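One contact in two related proteins. Structure 1 is multicopper oxidase type 1 from Nitrosomonas europaea, which probably oxidises its substrates with bound copper ions, as a two-domain blue multicopper oxidase of the laccase type: PDB 3G5W (chain A, 1.90 Å), residues V135-I140 and K184-R189. Structure 2 is multicopper oxidase from Metagenomes: PDB 2ZWN (chain B, 1.70 Å), residues V136-I141 and K185-K190. One frame, after least-squares fit of the local backbone (RMSD 0.28 Å); residues are numbered along the deposited sequences.

Structure 1 (3G5W); sequences VTKDYI and KGDVIR.
T136 OG1 has two partners: it donates to D186 OD1 at 2.7 Å and accepts from V187 N at 2.9 Å. The hydroxyl sits between the backbone N and the carbonyl carbon (chi1 61°), which turns it to the 184-189 segment. V187 O in turn takes T136 N. These bonds open the parallel pairing of strands 137-146 and 187-194, neighbours in one sheet of the cupredoxin-type second domain, away from the copper sites. On one face K137 CB meets I188 CG2 at 4.0 Å. The K137 chain runs past the D186 carboxylate, and its NZ bonds to the carbonyl of R181. Y139 CE2 meets I188 CG2 at 4.0 Å, and Y139 and I188 both rest on I180. On the other face R189 is stretched out beside D138, with CG 3.8 Å from D138 OD1. R189 CB lies on V135 CG1. The guanidinium forms salt bridges with D237 and E132, while D138 pairs with R191.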
loop_
_atom_site.group_PDB
_atom_site.type_symbol
_atom_site.label_atom_id
_atom_site.label_comp_id
_atom_site.label_asym_id
_atom_site.label_seq_id
_atom_site.Cartn_x
_atom_site.Cartn_y
_atom_site.Cartn_z
ATOM N N VAL A 135 8.343 18.973 20.204
ATOM C CA VAL A 135 6.899 18.940 19.965
ATOM C C VAL A 135 6.154 19.810 20.974
ATOM O O VAL A 135 6.351 19.673 22.189
ATOM C CB VAL A 135 6.353 17.493 20.041
ATOM C CG1 VAL A 135 4.823 17.477 19.947
ATOM C CG2 VAL A 135 6.974 16.631 18.942
ATOM N N THR A 136 5.297 20.693 20.470
ATOM C CA THR A 136 4.490 21.563 21.340
ATOM C C THR A 136 3.034 21.100 21.481
ATOM O O THR A 136 2.367 21.440 22.469
ATOM C CB THR A 136 4.488 23.018 20.843
ATOM O OG1 THR A 136 3.917 23.072 19.531
ATOM C CG2 THR A 136 5.897 23.579 20.801
ATOM N N LYS A 137 2.536 20.368 20.481
ATOM C CA LYS A 137 1.150 19.852 20.482
ATOM C C LYS A 137 1.087 18.433 19.879
ATOM O O LYS A 137 1.703 18.154 18.858
ATOM C CB LYS A 137 0.200 20.768 19.702
ATOM C CG LYS A 137 0.197 22.251 20.078
ATOM C CD LYS A 137 -0.935 23.008 19.365
ATOM C CE LYS A 137 -2.253 22.893 20.141
ATOM N NZ LYS A 137 -3.326 23.820 19.645
ATOM N N ASP A 138 0.303 17.560 20.506
ATOM C CA ASP A 138 0.287 16.141 20.175
ATOM C C ASP A 138 -1.152 15.744 19.808
ATOM O O ASP A 138 -2.079 16.035 20.560
ATOM C CB ASP A 138 0.775 15.364 21.402
ATOM C CG ASP A 138 1.462 14.054 21.056
ATOM O OD1 ASP A 138 1.220 13.502 19.966
ATOM O OD2 ASP A 138 2.244 13.560 21.897
ATOM N N TYR A 139 -1.318 15.097 18.657
ATOM C CA TYR A 139 -2.634 14.760 18.086
ATOM C C TYR A 139 -2.743 13.278 17.704
ATOM O O TYR A 139 -1.820 12.722 17.113
ATOM C CB TYR A 139 -2.889 15.589 16.819
ATOM C CG TYR A 139 -3.065 17.066 17.065
ATOM C CD1 TYR A 139 -4.334 17.638 17.079
ATOM C CD2 TYR A 139 -1.959 17.893 17.288
ATOM C CE1 TYR A 139 -4.507 19.001 17.313
ATOM C CE2 TYR A 139 -2.117 19.255 17.519
ATOM C CZ TYR A 139 -3.386 19.800 17.543
ATOM O OH TYR A 139 -3.543 21.147 17.770
ATOM N N ILE A 140 -3.887 12.666 18.006
ATOM C CA ILE A 140 -4.142 11.273 17.640
ATOM C C ILE A 140 -5.202 11.263 16.542
ATOM O O ILE A 140 -6.285 11.823 16.730
ATOM C CB ILE A 140 -4.626 10.441 18.862
ATOM C CG1 ILE A 140 -3.519 10.364 19.924
ATOM C CG2 ILE A 140 -5.087 9.033 18.426
ATOM C CD1 ILE A 140 -3.977 9.853 21.274
ATOM N N LYS A 184 2.338 30.136 14.568
ATOM C CA LYS A 184 3.694 30.055 14.039
ATOM C C LYS A 184 4.684 29.713 15.152
ATOM O O LYS A 184 4.604 30.259 16.257
ATOM C CB LYS A 184 4.073 31.367 13.348
ATOM C CG LYS A 184 5.241 31.255 12.392
ATOM C CD LYS A 184 5.481 32.584 11.692
ATOM C CE LYS A 184 6.902 32.694 11.157
ATOM N NZ LYS A 184 7.238 31.585 10.226
ATOM N N GLY A 185 5.599 28.790 14.866
ATOM C CA GLY A 185 6.558 28.318 15.868
ATOM C C GLY A 185 6.170 27.014 16.554
ATOM O O GLY A 185 7.009 26.378 17.191
ATOM N N ASP A 186 4.901 26.618 16.435
ATOM C CA ASP A 186 4.434 25.334 16.969
ATOM C C ASP A 186 5.109 24.191 16.226
ATOM O O ASP A 186 5.540 24.345 15.078
ATOM C CB ASP A 186 2.914 25.176 16.807
ATOM C CG ASP A 186 2.124 25.607 18.039
ATOM O OD1 ASP A 186 2.575 25.399 19.191
ATOM O OD2 ASP A 186 1.011 26.126 17.847
ATOM N N VAL A 187 5.219 23.052 16.896
ATOM C CA VAL A 187 5.690 21.826 16.271
ATOM C C VAL A 187 4.681 20.770 16.666
ATOM O O VAL A 187 4.508 20.487 17.853
ATOM C CB VAL A 187 7.096 21.426 16.770
ATOM C CG1 VAL A 187 7.491 20.033 16.241
ATOM C CG2 VAL A 187 8.127 22.477 16.366
ATOM N N ILE A 188 3.983 20.212 15.685
ATOM C CA ILE A 188 2.943 19.231 16.002
ATOM C C ILE A 188 3.363 17.808 15.652
ATOM O O ILE A 188 4.130 17.575 14.717
ATOM C CB ILE A 188 1.543 19.592 15.410
ATOM C CG1 ILE A 188 1.513 19.441 13.884
ATOM C CG2 ILE A 188 1.113 21.005 15.855
ATOM C CD1 ILE A 188 0.167 19.801 13.241
ATOM N N ARG A 189 2.856 16.873 16.440
ATOM C CA ARG A 189 3.075 15.461 16.228
ATOM C C ARG A 189 1.715 14.859 15.920
ATOM O O ARG A 189 0.823 14.892 16.763
ATOM C CB ARG A 189 3.666 14.857 17.493
ATOM C CG ARG A 189 3.986 13.375 17.431
ATOM C CD ARG A 189 4.640 12.945 18.744
ATOM N NE ARG A 189 5.025 11.537 18.725
ATOM C CZ ARG A 189 5.964 10.999 19.502
ATOM N NH1 ARG A 189 6.246 9.705 19.402
ATOM N NH2 ARG A 189 6.634 11.751 20.371
#

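Structure 2 (2ZWN); sequences VTKDVI and KGDVVK.
The hydroxyl oxygen T137 OG1 has two partners: it donates to D187 OD1 at 2.8 Å and accepts from V188 N at 3.0 Å. It sits between the backbone N and the carbonyl carbon (chi1 63°), which directs it to the 185-190 segment. V188 O takes T137 N. On one face K138 CB stands 4.5 Å from V189 CG2. The K138 chain leaves with CG anti to the backbone N (chi1 -169°) and bends twice near its end, running past the D187 carboxylate. K138 NZ is 4.2 Å from D187 OD2, and a water joins them, accepting from NZ and donating to OD2. V140 CG2 meets V189 CG1 at 3.7 Å. V140 also rests on F296, and V189 on V183. On the other face K190 lies beside D139, with CG 3.8 Å from D139 OD1. K190 CB lies on V136 CG1. The K190 ammonium forms salt bridges with D238 and E133, while D139 pairs with R192.

What differs
Y139(A) is exchanged for V140(B), an aromatic ring for a short branched group. The CB atoms coincide, and CG2 of V140(B) lies 0.8 Å apart from CG of Y139(A) after superposition. CD1, CE1, CE2, CZ and OH of Y139(A) have no counterpart in the side chain of V140(B), whereas CG1 of V140(B) is a branch that Y139(A) lacks. Y139(A) touches K137(A) and I188(A); V140(B) likewise touches K138(B) and V189(B).

I188(A) is exchanged for V189(B). One branch stays near its place, with the two CG2 atoms 0.9 Å apart. The longer branch, CG1 and CD1 of I188(A), is absent in V189(B). CG1 of V189(B) takes a different direction. Apolar contact with Y139(A) or V140(B) is kept by both.

R189(A) is exchanged for K190(B). CG and CD of R189(A) fall on CG and CD of K190(B), and NE of R189(A) lies 0.4 Å apart from CE of K190(B). Beyond this point CZ, NH1 and NH2 of the guanidinium are absent in K190(B), and its NZ stands where R189(A) has no atom. A flat, delocalised charge is thus replaced by a compact ammonium.

K137(A) and K138(B) are the same residue, turned: chi1 is -52° against -169°, and chi3 and chi4 differ too. CE of K138(B) comes back near CD of K137(A), and the NZ atoms end 1.5 Å apart. CD of K138(B) lies 1.9 Å apart from the place of the Y139(A) hydroxyl, so the smaller V140(B) may permit this course. Both lysines still touch the aspartate D186(A) or D187(B).

V135(A), T136(A), D186(A) and V187(A) keep their places in V136(B), T137(B), D187(B) and V188(B), as do the threonine hydroxyl bonds. The water between K138(B) and D187(B) is modelled in structure 2.

Structure 2 (2ZWN)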
loop_
_atom_site.group_PDB
_atom_site.type_symbol
_atom_site.label_atom_id
_atom_site.label_comp_id
_atom_site.label_asym_id
_atom_site.label_seq_id
_atom_site.Cartn_x
_atom_site.Cartn_y
_atom_site.Cartn_z
ATOM N N VAL B 136 8.380 18.966 20.425
ATOM C CA VAL B 136 6.946 18.963 20.158
ATOM C C VAL B 136 6.163 19.817 21.163
ATOM O O VAL B 136 6.365 19.716 22.376
ATOM C CB VAL B 136 6.382 17.522 20.135
ATOM C CG1 VAL B 136 4.866 17.540 20.009
ATOM C CG2 VAL B 136 7.012 16.734 18.994
ATOM N N THR B 137 5.285 20.667 20.637
ATOM C CA THR B 137 4.434 21.546 21.444
ATOM C C THR B 137 2.964 21.132 21.413
ATOM O O THR B 137 2.162 21.637 22.196
ATOM C CB THR B 137 4.533 23.005 20.957
ATOM O OG1 THR B 137 4.053 23.095 19.611
ATOM C CG2 THR B 137 5.969 23.493 21.015
ATOM N N LYS B 138 2.612 20.215 20.513
ATOM C CA LYS B 138 1.240 19.750 20.374
ATOM C C LYS B 138 1.236 18.336 19.829
ATOM O O LYS B 138 1.878 18.069 18.820
ATOM C CB LYS B 138 0.468 20.652 19.426
ATOM C CG LYS B 138 -1.037 20.399 19.421
ATOM C CD LYS B 138 -1.746 21.215 18.366
ATOM C CE LYS B 138 -1.488 22.710 18.510
ATOM N NZ LYS B 138 -1.933 23.267 19.820
ATOM N N ASP B 139 0.502 17.454 20.505
ATOM C CA ASP B 139 0.422 16.044 20.170
ATOM C C ASP B 139 -1.020 15.793 19.742
ATOM O O ASP B 139 -1.947 16.281 20.388
ATOM C CB ASP B 139 0.789 15.214 21.405
ATOM C CG ASP B 139 1.199 13.788 21.077
ATOM O OD1 ASP B 139 1.063 13.345 19.910
ATOM O OD2 ASP B 139 1.669 13.106 22.018
ATOM N N VAL B 140 -1.193 15.058 18.647
ATOM C CA VAL B 140 -2.471 14.961 17.936
ATOM C C VAL B 140 -2.723 13.500 17.572
ATOM O O VAL B 140 -1.872 12.859 16.961
ATOM C CB VAL B 140 -2.445 15.810 16.635
ATOM C CG1 VAL B 140 -3.716 15.593 15.806
ATOM C CG2 VAL B 140 -2.260 17.292 16.953
ATOM N N ILE B 141 -3.889 12.989 17.950
ATOM C CA ILE B 141 -4.292 11.628 17.622
ATOM C C ILE B 141 -5.395 11.675 16.561
ATOM O O ILE B 141 -6.407 12.354 16.742
ATOM C CB ILE B 141 -4.771 10.890 18.890
ATOM C CG1 ILE B 141 -3.558 10.434 19.712
ATOM C CG2 ILE B 141 -5.648 9.697 18.548
ATOM C CD1 ILE B 141 -3.903 9.907 21.091
ATOM N N LYS B 185 2.037 29.992 14.835
ATOM C CA LYS B 185 3.343 29.967 14.192
ATOM C C LYS B 185 4.416 29.590 15.205
ATOM O O LYS B 185 4.473 30.152 16.302
ATOM C CB LYS B 185 3.677 31.313 13.543
ATOM C CG LYS B 185 4.908 31.253 12.651
ATOM C CD LYS B 185 5.184 32.571 11.973
ATOM C CE LYS B 185 6.388 32.482 11.058
ATOM N NZ LYS B 185 6.666 33.789 10.406
ATOM N N GLY B 186 5.262 28.637 14.827
ATOM C CA GLY B 186 6.308 28.143 15.706
ATOM C C GLY B 186 5.983 26.836 16.397
ATOM O O GLY B 186 6.883 26.199 16.931
ATOM N N ASP B 187 4.708 26.433 16.400
ATOM C CA ASP B 187 4.324 25.126 16.946
ATOM C C ASP B 187 5.083 24.009 16.221
ATOM O O ASP B 187 5.397 24.122 15.030
ATOM C CB ASP B 187 2.810 24.869 16.819
ATOM C CG ASP B 187 1.999 25.364 18.028
ATOM O OD1 ASP B 187 2.520 25.389 19.167
ATOM O OD2 ASP B 187 0.804 25.703 17.838
ATOM N N VAL B 188 5.397 22.951 16.962
ATOM C CA VAL B 188 5.927 21.713 16.394
ATOM C C VAL B 188 4.901 20.645 16.728
ATOM O O VAL B 188 4.711 20.303 17.894
ATOM C CB VAL B 188 7.310 21.360 16.979
ATOM C CG1 VAL B 188 7.846 20.069 16.366
ATOM C CG2 VAL B 188 8.292 22.504 16.732
ATOM N N VAL B 189 4.216 20.147 15.700
ATOM C CA VAL B 189 3.051 19.281 15.887
ATOM C C VAL B 189 3.400 17.825 15.588
ATOM O O VAL B 189 3.881 17.515 14.507
ATOM C CB VAL B 189 1.877 19.723 14.989
ATOM C CG1 VAL B 189 0.627 18.914 15.316
ATOM C CG2 VAL B 189 1.602 21.229 15.157
ATOM N N LYS B 190 3.165 16.949 16.563
ATOM C CA LYS B 190 3.276 15.504 16.360
ATOM C C LYS B 190 1.883 14.972 16.047
ATOM O O LYS B 190 0.959 15.138 16.843
ATOM C CB LYS B 190 3.814 14.813 17.611
ATOM C CG LYS B 190 3.934 13.294 17.489
ATOM C CD LYS B 190 4.639 12.699 18.694
ATOM C CE LYS B 190 4.803 11.187 18.596
ATOM N NZ LYS B 190 5.966 10.762 17.773
HETATM O O HOH W 1 -1.074 26.009 19.676
#